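PDB 2P6S: transcriptional regulator, LRP/AsnC family from Neisseria meningitidis, which probably binds DNA in a sequence-specific manner to regulate transcription, and carries methionine bound at its Lrp/AsnC-type ligand-binding domain. Local coordinates for residues G[68-73]-G[141-146]; G[74-79]-G[137-142]. All coordinates share one frame; numbering follows the deposited sequence.

Contact 1. Residues G[68-73]-G[141-146]; sequences LGLQAF and SSFVLK. With MET (methionine), chain I.
Phe143 packs against Leu70 and Ala72 on the buried face of two antiparallel strands. Its CD1 lies 3.3 Å from CD2 of Leu70. CB of Ala72 approaches the same ring atom, 3.4 Å from CD1 of Phe143. Phe143 has CG anti to its carbonyl carbon (chi1 -48°), which turns the ring obliquely toward both neighbours. Helix 119-130 covers this face, and its Phe122 meets the Phe143 ring edge-to-face. The strands are 70-78 and 136-150 of the antiparallel sheet in the Lrp/AsnC ligand-binding domain, a dimeric alpha-beta barrel relative. Ala72 and Phe143 form a non-hydrogen-bonded pair. Phe73 and Ser142 form the hydrogen-bonded pair beside it, with Phe73 N 2.8 Å from Ser142 O and Ser142 N 3.0 Å from Phe73 O. Val144 N adds a nearly straight bond to Gln71 O, 2.9 Å (173° at the hydrogen).

Between the two strands the other face is more sparsely packed, and Phe102 and Leu104 of a second subunit cover Phe73. CG2 of Val144 sits at the edge of the Phe73 ring, 3.7 Å from CE2 of Phe73. Gln71 crosses the same methyl, amide carbon CD nearest. Val144 and Ser142 are partly exposed. Ser142 OG bonds Thr105 OG1 of that subunit.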
ATOM      1  N   LEU G  68      16.319 -28.038  -5.794  1.00 70.84           N
ATOM      2  CA  LEU G  68      15.870 -26.709  -5.381  1.00 66.01           C
ATOM      3  C   LEU G  68      14.745 -26.198  -6.287  1.00 70.15           C
ATOM      4  O   LEU G  68      15.000 -25.542  -7.303  1.00 72.04           O
ATOM      5  CB  LEU G  68      17.039 -25.731  -5.406  1.00 59.77           C
ATOM      6  CG  LEU G  68      18.227 -26.071  -4.517  1.00 54.88           C
ATOM      7  CD1 LEU G  68      19.234 -24.960  -4.628  1.00 54.27           C
ATOM      8  CD2 LEU G  68      17.800 -26.273  -3.070  1.00 61.19           C
ATOM      9  N   GLY G  69      13.503 -26.496  -5.908  1.00 68.55           N
ATOM     10  CA  GLY G  69      12.339 -26.122  -6.709  1.00 69.74           C
ATOM     11  C   GLY G  69      11.841 -24.693  -6.551  1.00 68.20           C
ATOM     12  O   GLY G  69      11.222 -24.149  -7.465  1.00 63.27           O
ATOM     13  N   LEU G  70      12.117 -24.081  -5.399  1.00 71.33           N
ATOM     14  CA  LEU G  70      11.448 -22.839  -4.991  1.00 70.97           C
ATOM     15  C   LEU G  70      12.448 -21.704  -4.771  1.00 72.72           C
ATOM     16  O   LEU G  70      13.066 -21.607  -3.706  1.00 72.74           O
ATOM     17  CB  LEU G  70      10.643 -23.081  -3.701  1.00 69.63           C
ATOM     18  CG  LEU G  70       9.201 -22.562  -3.583  1.00 65.13           C
ATOM     19  CD1 LEU G  70       8.893 -22.272  -2.107  1.00 69.66           C
ATOM     20  CD2 LEU G  70       8.919 -21.336  -4.449  1.00 50.70           C
ATOM     21  N   GLN G  71      12.611 -20.860  -5.790  1.00 73.65           N
ATOM     22  CA  GLN G  71      13.417 -19.652  -5.673  1.00 68.61           C
ATOM     23  C   GLN G  71      12.515 -18.551  -5.121  1.00 69.39           C
ATOM     24  O   GLN G  71      11.560 -18.133  -5.794  1.00 70.94           O
ATOM     25  CB  GLN G  71      14.001 -19.222  -7.028  1.00 66.14           C
ATOM     26  CG  GLN G  71      14.987 -18.045  -6.901  1.00 72.58           C
ATOM     27  CD  GLN G  71      15.521 -17.518  -8.224  1.00 69.95           C
ATOM     28  OE1 GLN G  71      15.582 -18.232  -9.220  1.00 68.41           O
ATOM     29  NE2 GLN G  71      15.932 -16.256  -8.225  1.00 80.00           N
ATOM     30  N   ALA G  72      12.826 -18.087  -3.905  1.00 65.67           N
ATOM     31  CA  ALA G  72      12.039 -17.048  -3.220  1.00 61.54           C
ATOM     32  C   ALA G  72      12.797 -15.724  -3.141  1.00 61.57           C
ATOM     33  O   ALA G  72      13.972 -15.700  -2.788  1.00 67.73           O
ATOM     34  CB  ALA G  72      11.681 -17.511  -1.824  1.00 59.67           C
ATOM     35  N   PHE G  73      12.121 -14.631  -3.479  1.00 61.15           N
ATOM     36  CA  PHE G  73      12.653 -13.289  -3.270  1.00 62.11           C
ATOM     37  C   PHE G  73      11.930 -12.700  -2.075  1.00 64.21           C
ATOM     38  O   PHE G  73      10.734 -12.419  -2.162  1.00 66.28           O
ATOM     39  CB  PHE G  73      12.401 -12.399  -4.482  1.00 64.38           C
ATOM     40  CG  PHE G  73      13.365 -12.616  -5.612  1.00 70.20           C
ATOM     41  CD1 PHE G  73      14.597 -11.975  -5.623  1.00 68.14           C
ATOM     42  CD2 PHE G  73      13.028 -13.440  -6.681  1.00 73.49           C
ATOM     43  CE1 PHE G  73      15.480 -12.160  -6.673  1.00 71.13           C
ATOM     44  CE2 PHE G  73      13.911 -13.634  -7.737  1.00 73.03           C
ATOM     45  CZ  PHE G  73      15.137 -12.996  -7.733  1.00 69.82           C
ATOM     46  N   SER G 141       7.448 -12.574   1.499  1.00 55.98           N
ATOM     47  CA  SER G 141       8.040 -13.474   0.521  1.00 58.20           C
ATOM     48  C   SER G 141       7.232 -13.666  -0.762  1.00 60.12           C
ATOM     49  O   SER G 141       6.044 -13.999  -0.729  1.00 62.33           O
ATOM     50  CB  SER G 141       8.286 -14.814   1.173  1.00 58.82           C
ATOM     51  OG  SER G 141       9.173 -14.641   2.253  1.00 64.48           O
ATOM     52  N   SER G 142       7.898 -13.455  -1.892  1.00 63.09           N
ATOM     53  CA  SER G 142       7.346 -13.764  -3.205  1.00 59.47           C
ATOM     54  C   SER G 142       8.179 -14.870  -3.815  1.00 55.00           C
ATOM     55  O   SER G 142       9.337 -15.026  -3.466  1.00 64.40           O
ATOM     56  CB  SER G 142       7.397 -12.533  -4.094  1.00 60.89           C
ATOM     57  OG  SER G 142       6.326 -12.556  -5.016  1.00 73.09           O
ATOM     58  N   PHE G 143       7.601 -15.639  -4.726  1.00 56.24           N
ATOM     59  CA  PHE G 143       8.327 -16.755  -5.329  1.00 59.66           C
ATOM     60  C   PHE G 143       8.276 -16.710  -6.850  1.00 60.14           C
ATOM     61  O   PHE G 143       7.302 -16.228  -7.429  1.00 62.41           O
ATOM     62  CB  PHE G 143       7.763 -18.073  -4.817  1.00 63.19           C
ATOM     63  CG  PHE G 143       7.594 -18.111  -3.327  1.00 68.96           C
ATOM     64  CD1 PHE G 143       8.588 -18.628  -2.510  1.00 74.59           C
ATOM     65  CD2 PHE G 143       6.446 -17.613  -2.740  1.00 69.99           C
ATOM     66  CE1 PHE G 143       8.424 -18.661  -1.135  1.00 61.86           C
ATOM     67  CE2 PHE G 143       6.286 -17.641  -1.372  1.00 65.40           C
ATOM     68  CZ  PHE G 143       7.271 -18.165  -0.576  1.00 59.48           C
ATOM     69  N   VAL G 144       9.330 -17.219  -7.488  1.00 61.45           N
ATOM     70  CA  VAL G 144       9.436 -17.231  -8.953  1.00 64.33           C
ATOM     71  C   VAL G 144       8.540 -18.289  -9.636  1.00 67.05           C
ATOM     72  O   VAL G 144       8.592 -19.477  -9.306  1.00 70.39           O
ATOM     73  CB  VAL G 144      10.882 -17.485  -9.385  1.00 64.19           C
ATOM     74  CG1 VAL G 144      10.984 -17.526 -10.907  1.00 61.92           C
ATOM     75  CG2 VAL G 144      11.796 -16.420  -8.797  1.00 71.61           C
ATOM     76  N   LEU G 145       7.732 -17.842 -10.595  1.00 68.18           N
ATOM     77  CA  LEU G 145       6.865 -18.723 -11.387  1.00 69.06           C
ATOM     78  C   LEU G 145       7.460 -19.065 -12.761  1.00 69.41           C
ATOM     79  O   LEU G 145       7.118 -20.095 -13.341  1.00 69.53           O
ATOM     80  CB  LEU G 145       5.497 -18.070 -11.601  1.00 68.92           C
ATOM     81  CG  LEU G 145       4.680 -17.763 -10.351  1.00 65.85           C
ATOM     82  CD1 LEU G 145       3.411 -17.036 -10.760  1.00 61.32           C
ATOM     83  CD2 LEU G 145       4.377 -19.050  -9.594  1.00 61.04           C
ATOM     84  N   LYS G 146       8.316 -18.193 -13.290  1.00 66.30           N
ATOM     85  CA  LYS G 146       8.960 -18.436 -14.577  1.00 66.58           C
ATOM     86  C   LYS G 146      10.243 -17.614 -14.706  1.00 66.85           C
ATOM     87  O   LYS G 146      10.234 -16.409 -14.474  1.00 70.13           O
ATOM     88  CB  LYS G 146       7.999 -18.106 -15.723  1.00 67.49           C
ATOM     89  CG  LYS G 146       8.428 -18.670 -17.079  1.00 66.30           C
ATOM     90  CD  LYS G 146       7.364 -18.455 -18.154  1.00 63.99           C
ATOM     91  CE  LYS G 146       7.738 -19.159 -19.452  1.00 69.28           C
ATOM     92  NZ  LYS G 146       6.621 -19.165 -20.434  1.00 75.06           N
TER
HETATM   93  N   MET I1160       4.033 -12.765   5.918  1.00 42.75           N
HETATM   94  CA  MET I1160       5.395 -13.354   6.100  1.00 48.56           C
HETATM   95  C   MET I1160       6.114 -13.560   4.763  1.00 49.91           C
HETATM   96  O   MET I1160       5.678 -13.082   3.716  1.00 51.80           O
HETATM   97  CB  MET I1160       5.317 -14.697   6.841  1.00 48.68           C
HETATM   98  CG  MET I1160       4.560 -14.653   8.153  1.00 47.81           C
HETATM   99  SD  MET I1160       4.805 -16.157   9.110  1.00 43.36           S
HETATM  100  CE  MET I1160       3.534 -15.988  10.351  1.00 46.89           C
HETATM  101  OXT MET I1160       7.155 -14.215   4.692  1.00 47.59           O

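Contact 2. Residues G[74-79]-G[137-142]; sequences IRVSIR and QDAQSS. With MET (methionine), chain I.
A classic beta bulge marks one end of this antiparallel strand pair, where Gln137 and Asp138 both face Ser77. Gln137 N lies 2.9 Å from Ser77 O, nearly along the C=O axis. Asp138 N makes a second, weak bond to that oxygen. Ser77 N returns a bond to Asp138 O, so both strands donate. Further along, Arg75 and Gln140 form another hydrogen-bonded pair. Arg75 N points almost straight at Gln140 O, 2.9 Å away (177° at the hydrogen), but it lies above the carbonyl plane.

The two strands, 70-78 and 136-150, belong to the sheet of the Lrp/AsnC ligand-binding domain. Ile74, Val76, Ala139 and Ser141 share one face; Ile74, Ala139 and Ser141 touch helix 119-130. CG2 of Ile74 touches CB of Ala139 at 4.1 Å and Ser141 OG at 3.3 Å. Ser141 OG is anti to its carbonyl carbon (chi1 -60°) and bonds OXT of the bound methionine at 3.2 Å. Ser141 N holds the methionine O at 2.9 Å, so one serine grips both carboxylate oxygens. Gly106 N, Leu104 O and Asp109 OD2 of a different neighbouring subunit also hydrogen-bond the methionine, so the site lies at a subunit interface.

The opposite face is polar. The Arg75 chain crosses that of Gln140, with CD 3.5 Å from Gln140 OE1, an aliphatic contact and not a hydrogen bond. Ser77 OG bonds Asp109 of the same chain. Asp138 and Asp109 are calcium-binding residues in a structure of this protein. At the exposed end, Gln137 OE1 likewise only touches carbon CD of Arg79, at 3.1 Å; Arg79 NE bonds His134 O.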
ATOM      1  N   ILE G  74      12.653 -12.513  -0.970  1.00 65.27           N
ATOM      2  CA  ILE G  74      12.062 -12.062   0.295  1.00 62.92           C
ATOM      3  C   ILE G  74      12.425 -10.604   0.582  1.00 69.35           C
ATOM      4  O   ILE G  74      13.603 -10.239   0.506  1.00 73.44           O
ATOM      5  CB  ILE G  74      12.542 -12.929   1.469  1.00 57.17           C
ATOM      6  CG1 ILE G  74      12.419 -14.413   1.127  1.00 58.32           C
ATOM      7  CG2 ILE G  74      11.736 -12.630   2.706  1.00 49.92           C
ATOM      8  CD1 ILE G  74      12.701 -15.325   2.287  1.00 47.85           C
ATOM      9  N   ARG G  75      11.414  -9.788   0.910  1.00 71.52           N
ATOM     10  CA  ARG G  75      11.611  -8.364   1.257  1.00 71.01           C
ATOM     11  C   ARG G  75      11.528  -8.209   2.772  1.00 64.82           C
ATOM     12  O   ARG G  75      10.485  -8.468   3.363  1.00 59.21           O
ATOM     13  CB  ARG G  75      10.561  -7.435   0.607  1.00 73.93           C
ATOM     14  CG  ARG G  75       9.639  -8.052  -0.443  1.00 77.38           C
ATOM     15  CD  ARG G  75       8.764  -6.995  -1.168  1.00 77.34           C
ATOM     16  NE  ARG G  75       9.560  -5.965  -1.834  1.00 81.38           N
ATOM     17  CZ  ARG G  75      10.394  -6.196  -2.847  1.00 85.98           C
ATOM     18  NH1 ARG G  75      10.548  -7.430  -3.315  1.00 85.33           N
ATOM     19  NH2 ARG G  75      11.083  -5.195  -3.392  1.00 82.52           N
ATOM     20  N   VAL G  76      12.618  -7.775   3.393  1.00 67.14           N
ATOM     21  CA  VAL G  76      12.724  -7.749   4.855  1.00 69.87           C
ATOM     22  C   VAL G  76      12.961  -6.338   5.389  1.00 70.82           C
ATOM     23  O   VAL G  76      13.611  -5.526   4.735  1.00 77.50           O
ATOM     24  CB  VAL G  76      13.882  -8.654   5.318  1.00 67.66           C
ATOM     25  CG1 VAL G  76      13.916  -8.771   6.849  1.00 68.30           C
ATOM     26  CG2 VAL G  76      13.758 -10.017   4.669  1.00 61.35           C
ATOM     27  N   SER G  77      12.428  -6.055   6.574  1.00 70.60           N
ATOM     28  CA  SER G  77      12.660  -4.781   7.252  1.00 72.41           C
ATOM     29  C   SER G  77      13.253  -5.033   8.627  1.00 70.75           C
ATOM     30  O   SER G  77      12.760  -5.878   9.366  1.00 67.12           O
ATOM     31  CB  SER G  77      11.357  -3.999   7.394  1.00 75.09           C
ATOM     32  OG  SER G  77      11.562  -2.813   8.143  1.00 80.50           O
ATOM     33  N   ILE G  78      14.294  -4.273   8.968  1.00 75.03           N
ATOM     34  CA  ILE G  78      15.098  -4.505  10.171  1.00 76.45           C
ATOM     35  C   ILE G  78      14.741  -3.555  11.321  1.00 80.00           C
ATOM     36  O   ILE G  78      14.704  -2.339  11.148  1.00 79.80           O
ATOM     37  CB  ILE G  78      16.605  -4.355   9.854  1.00 76.33           C
ATOM     38  CG1 ILE G  78      17.079  -5.481   8.938  1.00 79.43           C
ATOM     39  CG2 ILE G  78      17.427  -4.371  11.118  1.00 83.42           C
ATOM     40  CD1 ILE G  78      16.987  -6.854   9.572  1.00 87.28           C
ATOM     41  N   ARG G  79      14.514  -4.129  12.500  1.00 86.89           N
ATOM     42  CA  ARG G  79      14.126  -3.378  13.702  1.00 92.36           C
ATOM     43  C   ARG G  79      15.197  -2.376  14.141  1.00 91.12           C
ATOM     44  O   ARG G  79      16.391  -2.621  13.970  1.00 86.64           O
ATOM     45  CB  ARG G  79      13.834  -4.356  14.851  1.00 93.61           C
ATOM     46  CG  ARG G  79      13.161  -3.733  16.067  1.00 97.14           C
ATOM     47  CD  ARG G  79      12.574  -4.799  16.994  1.00 98.96           C
ATOM     48  NE  ARG G  79      13.600  -5.653  17.596  1.00103.53           N
ATOM     49  CZ  ARG G  79      14.384  -5.305  18.617  1.00 98.15           C
ATOM     50  NH1 ARG G  79      14.284  -4.106  19.185  1.00 96.09           N
ATOM     51  NH2 ARG G  79      15.279  -6.171  19.076  1.00 98.86           N
ATOM     52  N   GLN G 137      12.158  -7.407  11.753  1.00 74.45           N
ATOM     53  CA  GLN G 137      10.841  -6.930  12.183  1.00 76.18           C
ATOM     54  C   GLN G 137       9.693  -7.506  11.340  1.00 74.80           C
ATOM     55  O   GLN G 137       8.645  -7.838  11.886  1.00 77.86           O
ATOM     56  CB  GLN G 137      10.801  -5.391  12.175  1.00 77.85           C
ATOM     57  CG  GLN G 137       9.556  -4.766  12.830  1.00 86.64           C
ATOM     58  CD  GLN G 137       9.460  -5.018  14.343  1.00 94.36           C
ATOM     59  OE1 GLN G 137      10.123  -4.355  15.144  1.00 92.89           O
ATOM     60  NE2 GLN G 137       8.610  -5.963  14.731  1.00 98.88           N
ATOM     61  N   ASP G 138       9.878  -7.620  10.023  1.00 75.61           N
ATOM     62  CA  ASP G 138       8.819  -8.139   9.135  1.00 73.87           C
ATOM     63  C   ASP G 138       9.379  -8.620   7.797  1.00 68.19           C
ATOM     64  O   ASP G 138      10.281  -7.990   7.243  1.00 68.54           O
ATOM     65  CB  ASP G 138       7.741  -7.069   8.884  1.00 73.77           C
ATOM     66  CG  ASP G 138       6.420  -7.658   8.370  1.00 84.66           C
ATOM     67  OD1 ASP G 138       6.232  -8.897   8.408  1.00 89.73           O
ATOM     68  OD2 ASP G 138       5.555  -6.870   7.930  1.00 91.99           O
ATOM     69  N   ALA G 139       8.833  -9.728   7.287  1.00 61.16           N
ATOM     70  CA  ALA G 139       9.254 -10.299   6.000  1.00 56.21           C
ATOM     71  C   ALA G 139       8.062 -10.434   5.074  1.00 52.52           C
ATOM     72  O   ALA G 139       6.951 -10.636   5.537  1.00 49.13           O
ATOM     73  CB  ALA G 139       9.916 -11.656   6.197  1.00 52.29           C
ATOM     74  N   GLN G 140       8.313 -10.302   3.769  1.00 56.85           N
ATOM     75  CA  GLN G 140       7.303 -10.479   2.719  1.00 58.79           C
ATOM     76  C   GLN G 140       7.891 -11.333   1.615  1.00 57.77           C
ATOM     77  O   GLN G 140       8.723 -10.862   0.847  1.00 62.60           O
ATOM     78  CB  GLN G 140       6.914  -9.141   2.102  1.00 59.28           C
ATOM     79  CG  GLN G 140       6.164  -8.206   3.011  1.00 69.78           C
ATOM     80  CD  GLN G 140       5.722  -6.952   2.290  1.00 68.43           C
ATOM     81  OE1 GLN G 140       6.186  -6.664   1.187  1.00 79.26           O
ATOM     82  NE2 GLN G 140       4.820  -6.198   2.907  1.00 82.06           N
ATOM     83  N   SER G 141       7.448 -12.574   1.499  1.00 55.98           N
ATOM     84  CA  SER G 141       8.040 -13.474   0.521  1.00 58.20           C
ATOM     85  C   SER G 141       7.232 -13.666  -0.762  1.00 60.12           C
ATOM     86  O   SER G 141       6.044 -13.999  -0.729  1.00 62.33           O
ATOM     87  CB  SER G 141       8.286 -14.814   1.173  1.00 58.82           C
ATOM     88  OG  SER G 141       9.173 -14.641   2.253  1.00 64.48           O
ATOM     89  N   SER G 142       7.898 -13.455  -1.892  1.00 63.09           N
ATOM     90  CA  SER G 142       7.346 -13.764  -3.205  1.00 59.47           C
ATOM     91  C   SER G 142       8.179 -14.870  -3.815  1.00 55.00           C
ATOM     92  O   SER G 142       9.337 -15.026  -3.466  1.00 64.40           O
ATOM     93  CB  SER G 142       7.397 -12.533  -4.094  1.00 60.89           C
ATOM     94  OG  SER G 142       6.326 -12.556  -5.016  1.00 73.09           O
TER
HETATM   95  N   MET I1160       4.033 -12.765   5.918  1.00 42.75           N
HETATM   96  CA  MET I1160       5.395 -13.354   6.100  1.00 48.56           C
HETATM   97  C   MET I1160       6.114 -13.560   4.763  1.00 49.91           C
HETATM   98  O   MET I1160       5.678 -13.082   3.716  1.00 51.80           O
HETATM   99  CB  MET I1160       5.317 -14.697   6.841  1.00 48.68           C
HETATM  100  CG  MET I1160       4.560 -14.653   8.153  1.00 47.81           C
HETATM  101  SD  MET I1160       4.805 -16.157   9.110  1.00 43.36           S
HETATM  102  CE  MET I1160       3.534 -15.988  10.351  1.00 46.89           C
HETATM  103  OXT MET I1160       7.155 -14.215   4.692  1.00 47.59           O

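Contacts 1 and 2 are successive parts of one strand pairing, 70-78 with 136-150, and share Ser141 and Ser142. Contact 1 is the more buried. Its character comes from aromatic and aliphatic side chains, with rings of other subunits also meeting Phe73 and Phe143. Contact 2 is only partly buried. It has aliphatic side chains and a methionine-binding serine on the helix 119-130 side, with polar and charged side chains on the other face. The strands run closer to antiparallel in contact 2 (170°) than in contact 1 (138°). At the far end of contact 1, Val144 and Lys146 pair with a strand of the second subunit, so the sheet continues across that interface.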